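Local structure of cortical-lytic enzyme (Bacillus cereus, 4S3J) at residues F141-T155 / K198-M212. The protein hydrolyses partially degraded spore cortex peptidoglycan during germination, acting as an N-acetylglucosaminidase that probably recognises muramic acid delta-lactam residues. Numbering follows the deposited sequence.
Sequences FEAKRDGTLKEPTET and KFITNILQTAEKYGM
G147 O receives the amide of N202: ND2 lies 2.8 Å away and the N-H points at the oxygen at 168°. The acceptor is nearly in the amide plane of N202, yet the donor stands well above the carbonyl plane of G147. F199 CA approaches the same oxygen at 3.3 Å, a CA-H...O contact that adds a second, weaker hold. One residue earlier, the extended side chain of K198 carries NZ to within 3.1 Å of D146 O, a hydrogen bond, and a water joins NZ to D146 OD2. Beside this polar end, the F199 ring has G147 O at its edge and I203 CD1 over one face, while A143 CB (3.6 Å from CZ) and L149 CD2 approach its outer atoms obliquely.

At the C-terminal end of the helix, Y210 OH donates to E151 OE1 at 2.7 Å, on the syn side of the carboxylate, whose plane is turned 77° from the ring. With its CG2 anti to the backbone N, T155 sets this methyl 3.6 Å from the Y210 ring centroid and 5° off the normal, a CH-pi contact; K209 CG covers the opposite face. The F141 ring puts CE2 3.6 Å from T206 CG2 and CE1 3.9 Å from M212 CE, both oblique to it, with P152 CD over one face.

In the second shell, D146 OD1 accepts from T148 N, an Asx turn, and from T148 OG1, bonds that probably help to hold the loop presenting G147; T155 OG1 is tied to P152 O. The contact thus packs helix 193-210 of the TIM barrel against the end of strand 135-143 and its hairpin partner 149-150, with helix 183-191 touching A143 and F199, and strand 168-177 hydrogen-bonded alongside F141.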
loop_
_atom_site.group_PDB
_atom_site.type_symbol
_atom_site.label_atom_id
_atom_site.label_comp_id
_atom_site.label_asym_id
_atom_site.label_seq_id
_atom_site.Cartn_x
_atom_site.Cartn_y
_atom_site.Cartn_z
ATOM N N PHE A 141 -13.323 -11.279 -9.174
ATOM C CA PHE A 141 -14.443 -11.826 -9.949
ATOM C C PHE A 141 -14.431 -11.144 -11.305
ATOM O O PHE A 141 -14.464 -9.915 -11.365
ATOM C CB PHE A 141 -15.774 -11.547 -9.269
ATOM C CG PHE A 141 -16.024 -12.338 -8.017
ATOM C CD1 PHE A 141 -15.286 -12.085 -6.861
ATOM C CD2 PHE A 141 -17.019 -13.302 -7.973
ATOM C CE1 PHE A 141 -15.529 -12.794 -5.710
ATOM C CE2 PHE A 141 -17.263 -14.016 -6.804
ATOM C CZ PHE A 141 -16.518 -13.756 -5.675
ATOM N N GLU A 142 -14.400 -11.913 -12.391
ATOM C CA GLU A 142 -14.360 -11.336 -13.726
ATOM C C GLU A 142 -15.771 -11.251 -14.298
ATOM O O GLU A 142 -16.486 -12.243 -14.320
ATOM C CB GLU A 142 -13.445 -12.162 -14.642
ATOM C CG GLU A 142 -12.007 -12.192 -14.083
ATOM C CD GLU A 142 -10.997 -12.975 -14.909
ATOM O OE1 GLU A 142 -11.384 -13.660 -15.875
ATOM O OE2 GLU A 142 -9.793 -12.901 -14.567
ATOM N N ALA A 143 -16.158 -10.054 -14.724
ATOM C CA ALA A 143 -17.453 -9.817 -15.351
ATOM C C ALA A 143 -17.497 -10.523 -16.691
ATOM O O ALA A 143 -16.485 -10.589 -17.385
ATOM C CB ALA A 143 -17.673 -8.338 -15.528
ATOM N N LYS A 144 -18.681 -11.010 -17.059
ATOM C CA LYS A 144 -18.903 -11.724 -18.325
ATOM C C LYS A 144 -19.972 -11.018 -19.130
ATOM O O LYS A 144 -20.775 -10.278 -18.581
ATOM C CB LYS A 144 -19.280 -13.184 -18.044
ATOM C CG LYS A 144 -18.101 -13.969 -17.496
ATOM C CD LYS A 144 -18.486 -15.258 -16.783
ATOM C CE LYS A 144 -19.325 -16.221 -17.596
ATOM N NZ LYS A 144 -19.849 -17.287 -16.687
ATOM N N ARG A 145 -19.982 -11.279 -20.438
ATOM C CA ARG A 145 -20.866 -10.574 -21.357
ATOM C C ARG A 145 -22.339 -10.941 -21.193
ATOM O O ARG A 145 -23.208 -10.239 -21.721
ATOM C CB ARG A 145 -20.415 -10.841 -22.788
ATOM C CG ARG A 145 -19.141 -10.096 -23.152
ATOM C CD ARG A 145 -18.642 -10.475 -24.542
ATOM N NE ARG A 145 -17.310 -9.915 -24.781
ATOM C CZ ARG A 145 -16.901 -9.374 -25.921
ATOM N NH1 ARG A 145 -17.703 -9.349 -26.998
ATOM N NH2 ARG A 145 -15.672 -8.878 -26.001
ATOM N N ASP A 146 -22.626 -12.027 -20.475
ATOM C CA ASP A 146 -24.012 -12.391 -20.159
ATOM C C ASP A 146 -24.447 -11.874 -18.788
ATOM O O ASP A 146 -25.533 -12.193 -18.321
ATOM C CB ASP A 146 -24.193 -13.909 -20.250
ATOM C CG ASP A 146 -23.363 -14.680 -19.248
ATOM O OD1 ASP A 146 -22.555 -14.069 -18.528
ATOM O OD2 ASP A 146 -23.498 -15.923 -19.214
ATOM N N GLY A 147 -23.616 -11.048 -18.161
ATOM C CA GLY A 147 -23.969 -10.434 -16.899
ATOM C C GLY A 147 -23.765 -11.329 -15.694
ATOM O O GLY A 147 -24.330 -11.073 -14.638
ATOM N N THR A 148 -22.990 -12.395 -15.856
ATOM C CA THR A 148 -22.629 -13.254 -14.733
ATOM C C THR A 148 -21.176 -12.962 -14.366
ATOM O O THR A 148 -20.504 -12.180 -15.047
ATOM C CB THR A 148 -22.806 -14.770 -15.063
ATOM O OG1 THR A 148 -21.874 -15.177 -16.073
ATOM C CG2 THR A 148 -24.241 -15.060 -15.504
ATOM N N LEU A 149 -20.716 -13.579 -13.278
ATOM C CA LEU A 149 -19.359 -13.412 -12.772
ATOM C C LEU A 149 -18.619 -14.747 -12.768
ATOM O O LEU A 149 -19.200 -15.780 -12.431
ATOM C CB LEU A 149 -19.387 -12.855 -11.346
ATOM C CG LEU A 149 -20.014 -11.467 -11.088
ATOM C CD1 LEU A 149 -20.188 -11.206 -9.578
ATOM C CD2 LEU A 149 -19.161 -10.364 -11.686
ATOM N N LYS A 150 -17.333 -14.709 -13.111
ATOM C CA LYS A 150 -16.431 -15.831 -12.890
ATOM C C LYS A 150 -15.855 -15.735 -11.486
ATOM O O LYS A 150 -15.127 -14.790 -11.188
ATOM C CB LYS A 150 -15.285 -15.819 -13.893
ATOM C CG LYS A 150 -14.384 -17.034 -13.801
ATOM C CD LYS A 150 -13.191 -16.925 -14.717
ATOM C CE LYS A 150 -12.230 -18.092 -14.478
ATOM N NZ LYS A 150 -11.032 -18.010 -15.343
ATOM N N GLU A 151 -16.193 -16.700 -10.632
ATOM C CA GLU A 151 -15.722 -16.685 -9.248
ATOM C C GLU A 151 -14.302 -17.232 -9.168
ATOM O O GLU A 151 -14.003 -18.274 -9.766
ATOM C CB GLU A 151 -16.620 -17.523 -8.346
ATOM C CG GLU A 151 -18.045 -17.045 -8.234
ATOM C CD GLU A 151 -18.752 -17.606 -7.010
ATOM O OE1 GLU A 151 -18.086 -18.244 -6.165
ATOM O OE2 GLU A 151 -19.977 -17.398 -6.894
ATOM N N PRO A 152 -13.428 -16.566 -8.398
ATOM C CA PRO A 152 -12.089 -17.118 -8.145
ATOM C C PRO A 152 -12.117 -18.284 -7.158
ATOM O O PRO A 152 -13.081 -18.436 -6.419
ATOM C CB PRO A 152 -11.325 -15.935 -7.565
ATOM C CG PRO A 152 -12.360 -15.088 -6.940
ATOM C CD PRO A 152 -13.594 -15.233 -7.791
ATOM N N THR A 153 -11.054 -19.088 -7.135
ATOM C CA THR A 153 -11.077 -20.313 -6.351
ATOM C C THR A 153 -11.123 -20.021 -4.853
ATOM O O THR A 153 -10.586 -19.012 -4.401
ATOM C CB THR A 153 -9.843 -21.202 -6.675
ATOM O OG1 THR A 153 -9.959 -22.454 -5.996
ATOM C CG2 THR A 153 -8.538 -20.520 -6.273
ATOM N N GLU A 154 -11.791 -20.894 -4.099
ATOM C CA GLU A 154 -11.798 -20.846 -2.635
ATOM C C GLU A 154 -12.288 -19.504 -2.086
ATOM O O GLU A 154 -11.788 -19.014 -1.064
ATOM C CB GLU A 154 -10.387 -21.157 -2.113
ATOM C CG GLU A 154 -9.836 -22.497 -2.610
ATOM C CD GLU A 154 -8.369 -22.706 -2.246
ATOM O OE1 GLU A 154 -8.017 -22.602 -1.055
ATOM O OE2 GLU A 154 -7.566 -22.952 -3.171
ATOM N N THR A 155 -13.283 -18.916 -2.749
ATOM C CA THR A 155 -13.812 -17.625 -2.314
ATOM C C THR A 155 -14.385 -17.704 -0.909
ATOM O O THR A 155 -14.157 -16.814 -0.105
ATOM C CB THR A 155 -14.895 -17.092 -3.289
ATOM O OG1 THR A 155 -14.268 -16.719 -4.519
ATOM C CG2 THR A 155 -15.555 -15.861 -2.754
ATOM N N LYS A 198 -29.363 -7.658 -15.106
ATOM C CA LYS A 198 -29.028 -9.014 -14.676
ATOM C C LYS A 198 -27.708 -9.026 -13.915
ATOM O O LYS A 198 -27.565 -9.700 -12.899
ATOM C CB LYS A 198 -28.922 -9.946 -15.883
ATOM C CG LYS A 198 -28.506 -11.377 -15.542
ATOM C CD LYS A 198 -28.597 -12.306 -16.754
ATOM C CE LYS A 198 -27.979 -13.672 -16.448
ATOM N NZ LYS A 198 -27.609 -14.440 -17.682
ATOM N N PHE A 199 -26.758 -8.258 -14.427
ATOM C CA PHE A 199 -25.428 -8.123 -13.822
ATOM C C PHE A 199 -25.533 -7.619 -12.391
ATOM O O PHE A 199 -24.949 -8.214 -11.467
ATOM C CB PHE A 199 -24.580 -7.179 -14.696
ATOM C CG PHE A 199 -23.113 -7.085 -14.310
ATOM C CD1 PHE A 199 -22.340 -8.228 -14.151
ATOM C CD2 PHE A 199 -22.510 -5.856 -14.191
ATOM C CE1 PHE A 199 -20.996 -8.140 -13.833
ATOM C CE2 PHE A 199 -21.157 -5.756 -13.873
ATOM C CZ PHE A 199 -20.404 -6.913 -13.713
ATOM N N ILE A 200 -26.261 -6.527 -12.193
ATOM C CA ILE A 200 -26.375 -5.946 -10.856
ATOM C C ILE A 200 -27.091 -6.928 -9.927
ATOM O O ILE A 200 -26.721 -7.087 -8.775
ATOM C CB ILE A 200 -27.117 -4.589 -10.887
ATOM C CG1 ILE A 200 -26.297 -3.581 -11.687
ATOM C CG2 ILE A 200 -27.368 -4.074 -9.475
ATOM C CD1 ILE A 200 -26.977 -2.269 -11.932
ATOM N N THR A 201 -28.114 -7.603 -10.437
ATOM C CA THR A 201 -28.802 -8.617 -9.649
ATOM C C THR A 201 -27.838 -9.711 -9.193
ATOM O O THR A 201 -27.843 -10.095 -8.022
ATOM C CB THR A 201 -29.965 -9.238 -10.459
ATOM O OG1 THR A 201 -30.968 -8.238 -10.663
ATOM C CG2 THR A 201 -30.591 -10.401 -9.725
ATOM N N ASN A 202 -26.991 -10.190 -10.099
ATOM C CA ASN A 202 -26.043 -11.258 -9.764
ATOM C C ASN A 202 -24.971 -10.799 -8.779
ATOM O O ASN A 202 -24.525 -11.571 -7.923
ATOM C CB ASN A 202 -25.364 -11.811 -11.022
ATOM C CG ASN A 202 -26.281 -12.701 -11.829
ATOM O OD1 ASN A 202 -27.134 -13.395 -11.272
ATOM N ND2 ASN A 202 -26.119 -12.683 -13.150
ATOM N N ILE A 203 -24.546 -9.548 -8.930
ATOM C CA ILE A 203 -23.576 -8.941 -8.012
ATOM C C ILE A 203 -24.131 -8.904 -6.589
ATOM O O ILE A 203 -23.427 -9.241 -5.635
ATOM C CB ILE A 203 -23.204 -7.517 -8.470
ATOM C CG1 ILE A 203 -22.358 -7.595 -9.744
ATOM C CG2 ILE A 203 -22.449 -6.750 -7.368
ATOM C CD1 ILE A 203 -22.233 -6.273 -10.468
ATOM N N LEU A 204 -25.382 -8.483 -6.438
ATOM C CA LEU A 204 -25.982 -8.396 -5.110
ATOM C C LEU A 204 -26.142 -9.778 -4.477
ATOM O O LEU A 204 -25.893 -9.940 -3.277
ATOM C CB LEU A 204 -27.339 -7.710 -5.173
ATOM C CG LEU A 204 -27.351 -6.270 -5.671
ATOM C CD1 LEU A 204 -28.785 -5.777 -5.856
ATOM C CD2 LEU A 204 -26.610 -5.382 -4.727
ATOM N N GLN A 205 -26.560 -10.769 -5.265
ATOM C CA GLN A 205 -26.699 -12.123 -4.740
ATOM C C GLN A 205 -25.341 -12.705 -4.342
ATOM O O GLN A 205 -25.233 -13.373 -3.320
ATOM C CB GLN A 205 -27.358 -13.048 -5.767
ATOM C CG GLN A 205 -28.852 -12.854 -5.886
ATOM C CD GLN A 205 -29.439 -13.605 -7.062
ATOM O OE1 GLN A 205 -28.721 -14.279 -7.812
ATOM N NE2 GLN A 205 -30.754 -13.494 -7.232
ATOM N N THR A 206 -24.307 -12.431 -5.130
ATOM C CA THR A 206 -22.950 -12.886 -4.797
ATOM C C THR A 206 -22.438 -12.220 -3.508
ATOM O O THR A 206 -21.933 -12.903 -2.616
ATOM C CB THR A 206 -21.971 -12.615 -5.965
ATOM O OG1 THR A 206 -22.392 -13.332 -7.130
ATOM C CG2 THR A 206 -20.551 -13.044 -5.606
ATOM N N ALA A 207 -22.617 -10.904 -3.388
ATOM C CA ALA A 207 -22.190 -10.174 -2.193
ATOM C C ALA A 207 -22.883 -10.703 -0.955
ATOM O O ALA A 207 -22.251 -10.940 0.074
ATOM C CB ALA A 207 -22.465 -8.698 -2.353
ATOM N N GLU A 208 -24.190 -10.908 -1.055
ATOM C CA GLU A 208 -24.941 -11.375 0.084
ATOM C C GLU A 208 -24.539 -12.804 0.447
ATOM O O GLU A 208 -24.472 -13.150 1.627
ATOM C CB GLU A 208 -26.435 -11.274 -0.213
ATOM C CG GLU A 208 -27.323 -11.941 0.783
ATOM C CD GLU A 208 -28.769 -11.802 0.379
ATOM O OE1 GLU A 208 -29.339 -10.716 0.605
ATOM O OE2 GLU A 208 -29.312 -12.765 -0.198
ATOM N N LYS A 209 -24.226 -13.620 -0.552
ATOM C CA LYS A 209 -23.791 -14.988 -0.279
ATOM C C LYS A 209 -22.489 -15.064 0.547
ATOM O O LYS A 209 -22.368 -15.903 1.436
ATOM C CB LYS A 209 -23.599 -15.755 -1.586
ATOM C CG LYS A 209 -23.100 -17.185 -1.384
ATOM C CD LYS A 209 -22.928 -17.934 -2.684
ATOM C CE LYS A 209 -22.400 -19.342 -2.434
ATOM N NZ LYS A 209 -22.190 -20.101 -3.698
ATOM N N TYR A 210 -21.541 -14.171 0.289
ATOM C CA TYR A 210 -20.218 -14.283 0.914
ATOM C C TYR A 210 -19.960 -13.237 1.991
ATOM O O TYR A 210 -18.853 -13.178 2.546
ATOM C CB TYR A 210 -19.118 -14.187 -0.150
ATOM C CG TYR A 210 -19.086 -15.373 -1.088
ATOM C CD1 TYR A 210 -18.835 -16.656 -0.612
ATOM C CD2 TYR A 210 -19.302 -15.212 -2.449
ATOM C CE1 TYR A 210 -18.806 -17.741 -1.465
ATOM C CE2 TYR A 210 -19.277 -16.289 -3.308
ATOM C CZ TYR A 210 -19.028 -17.551 -2.815
ATOM O OH TYR A 210 -19.002 -18.617 -3.689
ATOM N N GLY A 211 -20.960 -12.419 2.299
ATOM C CA GLY A 211 -20.816 -11.403 3.333
ATOM C C GLY A 211 -19.920 -10.268 2.893
ATOM O O GLY A 211 -19.284 -9.586 3.709
ATOM N N MET A 212 -19.885 -10.048 1.585
ATOM C CA MET A 212 -19.048 -9.007 1.019
ATOM C C MET A 212 -19.788 -7.675 1.019
ATOM O O MET A 212 -20.520 -7.360 0.083
ATOM C CB MET A 212 -18.600 -9.399 -0.383
ATOM C CG MET A 212 -17.532 -10.478 -0.389
ATOM S SD MET A 212 -17.424 -11.241 -2.027
ATOM C CE MET A 212 -16.003 -12.299 -1.822
HETATM O O HOH W 1 -26.416 -17.146 -18.492
#